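Local structure of glutathione peroxidase-like protein (Trypanosoma brucei, 2VUP) at residues Asn55-Cys60 with Trp150-Phe155; Ala86-Gln91 with Met118-Val123. The protein probably reduces hydroperoxides as a thiol-dependent member of the glutathione peroxidase family, drawing its electrons from tryparedoxin. All coordinates share one frame; numbering follows the deposited sequence.

Contact 1. Residues Asn55-Cys60 with Trp150-Phe155; sequences NVASKC and WNFTSF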
ATOM      1  N   ASN A  55      -1.294   3.025  -2.224  1.00 15.42           N
ATOM      2  CA  ASN A  55      -0.772   3.914  -3.253  1.00 15.37           C
ATOM      3  C   ASN A  55      -0.787   5.312  -2.650  1.00 15.17           C
ATOM      4  O   ASN A  55      -1.775   5.710  -2.019  1.00 14.82           O
ATOM      5  CB  ASN A  55      -1.544   3.836  -4.588  1.00 15.20           C
ATOM      6  CG  ASN A  55      -3.033   4.173  -4.450  1.00 15.85           C
ATOM      7  OD1 ASN A  55      -3.808   3.401  -3.888  1.00 15.23           O
ATOM      8  ND2 ASN A  55      -3.435   5.315  -5.000  1.00 14.61           N
ATOM      9  N   VAL A  56       0.314   6.039  -2.833  1.00 15.11           N
ATOM     10  CA  VAL A  56       0.565   7.285  -2.114  1.00 15.08           C
ATOM     11  C   VAL A  56       0.830   8.482  -3.037  1.00 15.51           C
ATOM     12  O   VAL A  56       1.141   8.321  -4.222  1.00 14.90           O
ATOM     13  CB  VAL A  56       1.754   7.145  -1.106  1.00 15.50           C
ATOM     14  CG1 VAL A  56       1.415   6.167   0.010  1.00 15.22           C
ATOM     15  CG2 VAL A  56       3.046   6.731  -1.813  1.00 14.25           C
ATOM     16  N   ALA A  57       0.697   9.678  -2.466  1.00 15.80           N
ATOM     17  CA  ALA A  57       1.027  10.934  -3.132  1.00 16.45           C
ATOM     18  C   ALA A  57       1.475  11.944  -2.070  1.00 17.31           C
ATOM     19  O   ALA A  57       1.043  11.866  -0.918  1.00 17.59           O
ATOM     20  CB  ALA A  57      -0.181  11.469  -3.927  1.00 15.92           C
ATOM     21  N   SER A  58       2.344  12.877  -2.452  1.00 18.43           N
ATOM     22  CA  SER A  58       2.947  13.817  -1.494  1.00 19.97           C
ATOM     23  C   SER A  58       2.172  15.139  -1.380  1.00 20.67           C
ATOM     24  O   SER A  58       2.311  15.874  -0.406  1.00 21.18           O
ATOM     25  CB  SER A  58       4.404  14.104  -1.877  1.00 19.61           C
ATOM     26  OG  SER A  58       5.171  12.912  -1.858  1.00 20.01           O
ATOM     27  N   LYS A  59       1.363  15.421  -2.391  1.00 21.96           N
ATOM     28  CA  LYS A  59       0.667  16.691  -2.512  1.00 22.79           C
ATOM     29  C   LYS A  59      -0.843  16.484  -2.537  1.00 22.87           C
ATOM     30  O   LYS A  59      -1.553  17.183  -3.257  1.00 23.54           O
ATOM     31  CB  LYS A  59       1.103  17.389  -3.800  1.00 23.00           C
ATOM     32  CG  LYS A  59       2.503  17.976  -3.786  1.00 24.17           C
ATOM     33  CD  LYS A  59       2.918  18.229  -5.224  1.00 27.66           C
ATOM     34  CE  LYS A  59       3.452  19.639  -5.455  1.00 29.17           C
ATOM     35  NZ  LYS A  59       3.484  19.937  -6.925  1.00 30.46           N
ATOM     36  N   CYS A  60      -1.322  15.512  -1.767  1.00 22.83           N
ATOM     37  CA  CYS A  60      -2.742  15.165  -1.733  1.00 23.05           C
ATOM     38  C   CYS A  60      -3.375  15.714  -0.456  1.00 23.14           C
ATOM     39  O   CYS A  60      -2.676  15.989   0.523  1.00 23.06           O
ATOM     40  CB  CYS A  60      -2.911  13.639  -1.805  1.00 22.74           C
ATOM     41  SG  CYS A  60      -4.617  13.018  -1.739  1.00 22.08           S
ATOM     42  N   TRP A 150      -8.560   7.125  -6.021  1.00 16.49           N
ATOM     43  CA  TRP A 150      -7.735   8.233  -5.580  1.00 15.34           C
ATOM     44  C   TRP A 150      -6.482   7.749  -4.869  1.00 14.60           C
ATOM     45  O   TRP A 150      -6.335   6.553  -4.607  1.00 14.29           O
ATOM     46  CB  TRP A 150      -8.550   9.162  -4.658  1.00 15.13           C
ATOM     47  CG  TRP A 150      -8.077  10.584  -4.672  1.00 14.18           C
ATOM     48  CD1 TRP A 150      -7.498  11.259  -3.644  1.00 13.93           C
ATOM     49  CD2 TRP A 150      -8.150  11.512  -5.769  1.00 13.80           C
ATOM     50  NE1 TRP A 150      -7.198  12.537  -4.024  1.00 12.96           N
ATOM     51  CE2 TRP A 150      -7.590  12.723  -5.323  1.00 14.00           C
ATOM     52  CE3 TRP A 150      -8.634  11.433  -7.082  1.00 14.44           C
ATOM     53  CZ2 TRP A 150      -7.496  13.855  -6.142  1.00 14.76           C
ATOM     54  CZ3 TRP A 150      -8.537  12.552  -7.899  1.00 14.96           C
ATOM     55  CH2 TRP A 150      -7.972  13.749  -7.422  1.00 14.77           C
ATOM     56  N   ASN A 151      -5.583   8.692  -4.577  1.00 13.92           N
ATOM     57  CA  ASN A 151      -4.443   8.473  -3.692  1.00 13.80           C
ATOM     58  C   ASN A 151      -4.921   7.948  -2.337  1.00 14.10           C
ATOM     59  O   ASN A 151      -6.014   8.308  -1.883  1.00 14.23           O
ATOM     60  CB  ASN A 151      -3.680   9.796  -3.468  1.00 13.66           C
ATOM     61  CG  ASN A 151      -3.429  10.571  -4.755  1.00 13.23           C
ATOM     62  OD1 ASN A 151      -2.717  10.114  -5.654  1.00 11.99           O
ATOM     63  ND2 ASN A 151      -4.000  11.762  -4.839  1.00 14.71           N
ATOM     64  N   PHE A 152      -4.097   7.108  -1.705  1.00 14.30           N
ATOM     65  CA  PHE A 152      -4.317   6.560  -0.351  1.00 14.53           C
ATOM     66  C   PHE A 152      -5.395   5.497  -0.189  1.00 14.71           C
ATOM     67  O   PHE A 152      -5.900   5.254   0.917  1.00 14.61           O
ATOM     68  CB  PHE A 152      -4.346   7.653   0.733  1.00 14.58           C
ATOM     69  CG  PHE A 152      -3.061   8.396   0.820  1.00 14.72           C
ATOM     70  CD1 PHE A 152      -2.001   7.884   1.565  1.00 14.57           C
ATOM     71  CD2 PHE A 152      -2.871   9.566   0.090  1.00 15.02           C
ATOM     72  CE1 PHE A 152      -0.781   8.550   1.610  1.00 15.68           C
ATOM     73  CE2 PHE A 152      -1.655  10.238   0.132  1.00 15.65           C
ATOM     74  CZ  PHE A 152      -0.605   9.726   0.897  1.00 15.29           C
ATOM     75  N   THR A 153      -5.730   4.860  -1.303  1.00 14.90           N
ATOM     76  CA  THR A 153      -6.440   3.600  -1.268  1.00 15.38           C
ATOM     77  C   THR A 153      -5.449   2.588  -0.685  1.00 15.86           C
ATOM     78  O   THR A 153      -4.237   2.680  -0.937  1.00 15.12           O
ATOM     79  CB  THR A 153      -6.899   3.201  -2.683  1.00 15.47           C
ATOM     80  OG1 THR A 153      -7.625   4.294  -3.274  1.00 14.97           O
ATOM     81  CG2 THR A 153      -7.779   1.945  -2.661  1.00 15.04           C
ATOM     82  N   SER A 154      -5.950   1.666   0.137  1.00 16.70           N
ATOM     83  CA  SER A 154      -5.114   0.594   0.685  1.00 17.74           C
ATOM     84  C   SER A 154      -5.758  -0.787   0.577  1.00 18.64           C
ATOM     85  O   SER A 154      -6.986  -0.915   0.598  1.00 19.29           O
ATOM     86  CB  SER A 154      -4.709   0.894   2.126  1.00 17.94           C
ATOM     87  OG  SER A 154      -5.843   1.126   2.957  1.00 18.72           O
ATOM     88  N   PHE A 155      -4.921  -1.808   0.436  1.00 19.14           N
ATOM     89  CA  PHE A 155      -5.362  -3.197   0.450  1.00 19.76           C
ATOM     90  C   PHE A 155      -4.738  -3.895   1.645  1.00 20.68           C
ATOM     91  O   PHE A 155      -3.537  -3.737   1.907  1.00 21.13           O
ATOM     92  CB  PHE A 155      -4.950  -3.925  -0.832  1.00 19.14           C
ATOM     93  CG  PHE A 155      -5.609  -3.403  -2.068  1.00 18.98           C
ATOM     94  CD1 PHE A 155      -6.791  -3.967  -2.532  1.00 17.04           C
ATOM     95  CD2 PHE A 155      -5.054  -2.334  -2.771  1.00 17.67           C
ATOM     96  CE1 PHE A 155      -7.406  -3.485  -3.685  1.00 17.93           C
ATOM     97  CE2 PHE A 155      -5.666  -1.847  -3.922  1.00 17.09           C
ATOM     98  CZ  PHE A 155      -6.840  -2.421  -4.382  1.00 18.26           C
TER
HETATM   99  O   HOH W   1      -1.603   7.576  -5.432  1.00 10.62           O
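Asn55 meets the type II turn Trp150-Thr153 with its amide end. Its CB lies against Phe87 O of the neighbouring strand, and a chi1 of 59° sets CG between the backbone N and the carbonyl carbon, 4.0 Å from Thr153 O. OD1 is held 3.1 Å from Thr153 O, with no hydrogen bond between them. ND2 gives a nearly straight hydrogen bond to Trp150 O (3.2 Å, 166°) in the plane of the Asn55 amide, and another to a water that also lies within hydrogen-bonding distance of Asn151 OD1. Thr153 OG1 bonds Trp150 O from the opposite face of that carbonyl. An amide suits this buried place because it serves backbone and water together. Asn55 N bonds Thr153 O and Phe152 N bonds Asn55 O, a G1-type beta bulge coupled to the turn: Phe152 (phi 73°) takes its first position, leading into the antiparallel pairing of strands 51-56 and 154-157 in the thioredoxin fold. Cys60, Trp150 and Asn151, with Gln95 beside Asn151, are consistent with the glutathione peroxidase catalytic tetrad. Cys60 SG stands 3.5 Å from Trp150 NE1, oblique to the indole, and accepts a weak hydrogen bond from Asn151 ND2, which lies 3.4 Å above the Trp150 ring plane. Phe152 supplies a flat apolar wall: Val56 CA sits over one face, 4.2 Å from the centroid, while Cys60 CB and Ala57 O meet the edge.

Contact 2. Residues Ala86-Gln91 with Met118-Val123; sequences AFPCNQ and MAKINV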
ATOM      1  N   ALA A  86       4.388   1.362   0.487  1.00 15.35           N
ATOM      2  CA  ALA A  86       3.858   2.553  -0.175  1.00 14.93           C
ATOM      3  C   ALA A  86       4.321   2.660  -1.622  1.00 14.39           C
ATOM      4  O   ALA A  86       5.509   2.787  -1.893  1.00 14.60           O
ATOM      5  CB  ALA A  86       4.238   3.813   0.591  1.00 14.88           C
ATOM      6  N   PHE A  87       3.359   2.613  -2.536  1.00 13.90           N
ATOM      7  CA  PHE A  87       3.603   2.762  -3.958  1.00 13.42           C
ATOM      8  C   PHE A  87       3.192   4.177  -4.371  1.00 13.05           C
ATOM      9  O   PHE A  87       1.988   4.502  -4.391  1.00 12.21           O
ATOM     10  CB  PHE A  87       2.803   1.724  -4.750  1.00 13.30           C
ATOM     11  CG  PHE A  87       3.315   0.317  -4.617  1.00 13.95           C
ATOM     12  CD1 PHE A  87       4.204  -0.203  -5.552  1.00 13.73           C
ATOM     13  CD2 PHE A  87       2.899  -0.498  -3.562  1.00 15.10           C
ATOM     14  CE1 PHE A  87       4.677  -1.524  -5.452  1.00 14.66           C
ATOM     15  CE2 PHE A  87       3.378  -1.821  -3.439  1.00 15.65           C
ATOM     16  CZ  PHE A  87       4.270  -2.329  -4.383  1.00 15.28           C
ATOM     17  N   PRO A  88       4.185   5.031  -4.683  1.00 12.61           N
ATOM     18  CA  PRO A  88       3.896   6.382  -5.187  1.00 12.25           C
ATOM     19  C   PRO A  88       3.226   6.316  -6.557  1.00 12.33           C
ATOM     20  O   PRO A  88       3.598   5.482  -7.388  1.00 12.28           O
ATOM     21  CB  PRO A  88       5.282   7.035  -5.293  1.00 12.28           C
ATOM     22  CG  PRO A  88       6.207   6.168  -4.432  1.00 12.18           C
ATOM     23  CD  PRO A  88       5.634   4.779  -4.600  1.00 12.73           C
ATOM     24  N   CYS A  89       2.225   7.169  -6.775  1.00 12.15           N
ATOM     25  CA  CYS A  89       1.471   7.172  -8.031  1.00 12.23           C
ATOM     26  C   CYS A  89       1.009   8.586  -8.372  1.00 12.05           C
ATOM     27  O   CYS A  89       0.483   9.295  -7.508  1.00 11.59           O
ATOM     28  CB  CYS A  89       0.273   6.218  -7.944  1.00 12.18           C
ATOM     29  SG  CYS A  89      -0.727   6.112  -9.437  1.00 12.87           S
ATOM     30  N   ASN A  90       1.214   8.978  -9.631  1.00 12.31           N
ATOM     31  CA  ASN A  90       0.953  10.341 -10.093  1.00 12.60           C
ATOM     32  C   ASN A  90      -0.298  10.444 -10.992  1.00 12.64           C
ATOM     33  O   ASN A  90      -0.434  11.397 -11.760  1.00 12.72           O
ATOM     34  CB  ASN A  90       2.194  10.894 -10.821  1.00 12.78           C
ATOM     35  CG  ASN A  90       2.206  12.423 -10.911  1.00 14.46           C
ATOM     36  OD1 ASN A  90       1.685  13.116 -10.031  1.00 15.27           O
ATOM     37  ND2 ASN A  90       2.818  12.952 -11.969  1.00 13.53           N
ATOM     38  N   GLN A  91      -1.209   9.475 -10.885  1.00 12.06           N
ATOM     39  CA  GLN A  91      -2.391   9.446 -11.753  1.00 12.44           C
ATOM     40  C   GLN A  91      -3.617  10.191 -11.212  1.00 12.43           C
ATOM     41  O   GLN A  91      -4.649  10.243 -11.879  1.00 12.69           O
ATOM     42  CB  GLN A  91      -2.807   8.002 -12.085  1.00 12.08           C
ATOM     43  CG  GLN A  91      -1.822   7.186 -12.876  1.00 11.16           C
ATOM     44  CD  GLN A  91      -2.376   5.811 -13.201  1.00 12.60           C
ATOM     45  OE1 GLN A  91      -2.446   4.922 -12.332  1.00 11.78           O
ATOM     46  NE2 GLN A  91      -2.792   5.626 -14.450  1.00 11.17           N
ATOM     47  N   MET A 118       8.234   2.319  -2.341  1.00 17.96           N
ATOM     48  CA  MET A 118       8.525   1.684  -3.623  1.00 16.67           C
ATOM     49  C   MET A 118       8.760   2.701  -4.751  1.00 15.77           C
ATOM     50  O   MET A 118       8.589   3.907  -4.568  1.00 14.96           O
ATOM     51  CB  MET A 118       7.396   0.709  -3.994  1.00 16.91           C
ATOM     52  CG  MET A 118       7.045  -0.307  -2.902  1.00 17.80           C
ATOM     53  SD  MET A 118       8.417  -1.411  -2.487  1.00 19.88           S
ATOM     54  CE  MET A 118       8.022  -1.877  -0.818  1.00 20.66           C
ATOM     55  N   ALA A 119       9.164   2.200  -5.918  1.00 14.62           N
ATOM     56  CA  ALA A 119       9.286   3.020  -7.113  1.00 14.13           C
ATOM     57  C   ALA A 119       7.895   3.453  -7.585  1.00 13.89           C
ATOM     58  O   ALA A 119       6.918   2.705  -7.420  1.00 13.17           O
ATOM     59  CB  ALA A 119       9.977   2.242  -8.211  1.00 13.82           C
ATOM     60  N   LYS A 120       7.822   4.644  -8.184  1.00 13.55           N
ATOM     61  CA  LYS A 120       6.579   5.178  -8.745  1.00 14.25           C
ATOM     62  C   LYS A 120       6.014   4.238  -9.812  1.00 13.51           C
ATOM     63  O   LYS A 120       6.753   3.673 -10.613  1.00 13.24           O
ATOM     64  CB  LYS A 120       6.781   6.574  -9.350  1.00 14.01           C
ATOM     65  CG  LYS A 120       7.356   7.637  -8.391  1.00 16.55           C
ATOM     66  CD  LYS A 120       7.595   8.995  -9.093  1.00 16.61           C
ATOM     67  CE  LYS A 120       6.305   9.610  -9.635  1.00 18.69           C
ATOM     68  NZ  LYS A 120       6.495  10.993 -10.169  1.00 19.67           N
ATOM     69  N   ILE A 121       4.697   4.088  -9.810  1.00 13.28           N
ATOM     70  CA  ILE A 121       4.015   3.175 -10.716  1.00 13.30           C
ATOM     71  C   ILE A 121       2.685   3.770 -11.154  1.00 13.23           C
ATOM     72  O   ILE A 121       2.227   4.769 -10.594  1.00 12.68           O
ATOM     73  CB  ILE A 121       3.727   1.792 -10.040  1.00 13.30           C
ATOM     74  CG1 ILE A 121       2.903   1.971  -8.756  1.00 13.49           C
ATOM     75  CG2 ILE A 121       5.029   1.009  -9.775  1.00 12.71           C
ATOM     76  CD1 ILE A 121       2.116   0.716  -8.359  1.00 12.97           C
ATOM     77  N   ASN A 122       2.076   3.140 -12.154  1.00 13.20           N
ATOM     78  CA  ASN A 122       0.677   3.342 -12.467  1.00 13.48           C
ATOM     79  C   ASN A 122      -0.166   2.254 -11.783  1.00 13.94           C
ATOM     80  O   ASN A 122       0.221   1.081 -11.761  1.00 14.05           O
ATOM     81  CB  ASN A 122       0.459   3.307 -13.988  1.00 13.74           C
ATOM     82  CG  ASN A 122       0.803   4.621 -14.670  1.00 13.82           C
ATOM     83  OD1 ASN A 122       1.271   5.573 -14.044  1.00 14.59           O
ATOM     84  ND2 ASN A 122       0.543   4.685 -15.965  1.00 16.76           N
ATOM     85  N   VAL A 123      -1.301   2.653 -11.215  1.00 14.44           N
ATOM     86  CA  VAL A 123      -2.244   1.718 -10.585  1.00 15.38           C
ATOM     87  C   VAL A 123      -3.452   1.404 -11.476  1.00 16.04           C
ATOM     88  O   VAL A 123      -4.112   0.381 -11.281  1.00 16.29           O
ATOM     89  CB  VAL A 123      -2.717   2.192  -9.157  1.00 15.06           C
ATOM     90  CG1 VAL A 123      -1.523   2.323  -8.195  1.00 14.59           C
ATOM     91  CG2 VAL A 123      -3.515   3.497  -9.230  1.00 14.90           C
TER
HETATM   92  O   HOH W   2       2.805   7.333 -11.426  1.00 21.64           O
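Met118 lays its side chain over the ring of Phe87, the main apolar interaction here. With chi1 at -52° and a bend at chi2, CG comes to rest above the centre of the ring, 3.7 Å from the centroid and 12° off the normal, a CH-pi contact. SD follows obliquely, making this a Met-aromatic pair, and a flexible thioether chain suits a place where it must fold over a flat ring. Ile121 adds CD1 against Phe87 CD1 (3.6 Å), and Cys89 SG packs on Val123 CG2. Pro88, with no N-H to give, instead packs CG and CD on Met118 O, CD at 3.1 Å; a proline suits this edge, since the bonds to strand 51-56 are made by Phe87 and Cys89.

The polar interactions are mostly those of the backbone. Met118 N bonds Ala86 O and Ile121 N bonds Pro88 O (3.0 Å), and Lys120 CA adds a CA-H...O contact to Pro88 O. One water spans Asn90 N and Ile121 O. The long side chain of Gln91 carries OE1 to Val123 N (2.8 Å), where the donor is tilted from the carbonyl plane, and its amide stacks on that of Asn122, the two planes 4° apart.

The loop between helices 100-111 and 130-138 runs parallel beside strand 83-88 and lines its outer edge; the side chain of Asn90 is about 9 Å from that of Cys60, the predicted active-site residue. Tyr132 of helix 130-138 touches Ile121 and Val123, and Ile103 of helix 100-111 meets Pro88 and Lys120.

Overall arrangement
Contact 1 and contact 2 lie about 9 Å apart between centres and meet through the parallel pairing of strands 51-56 and 83-88. Val56 N probably bonds Phe87 O and Val56 O probably bonds Cys89 N, while Val56 CG2 packs on Pro88 CA. Contact 1 is the more buried, joining inner strands of the sheet, and much of its chemistry is polar: amides, a turn and the sulfur of Cys60 beside aromatic rings. Contact 2 is only partly buried, covers the outer strand with a loop, and mixes apolar packing with amides and water toward its rim. Along the chain it is nested within the loop closed by contact 1.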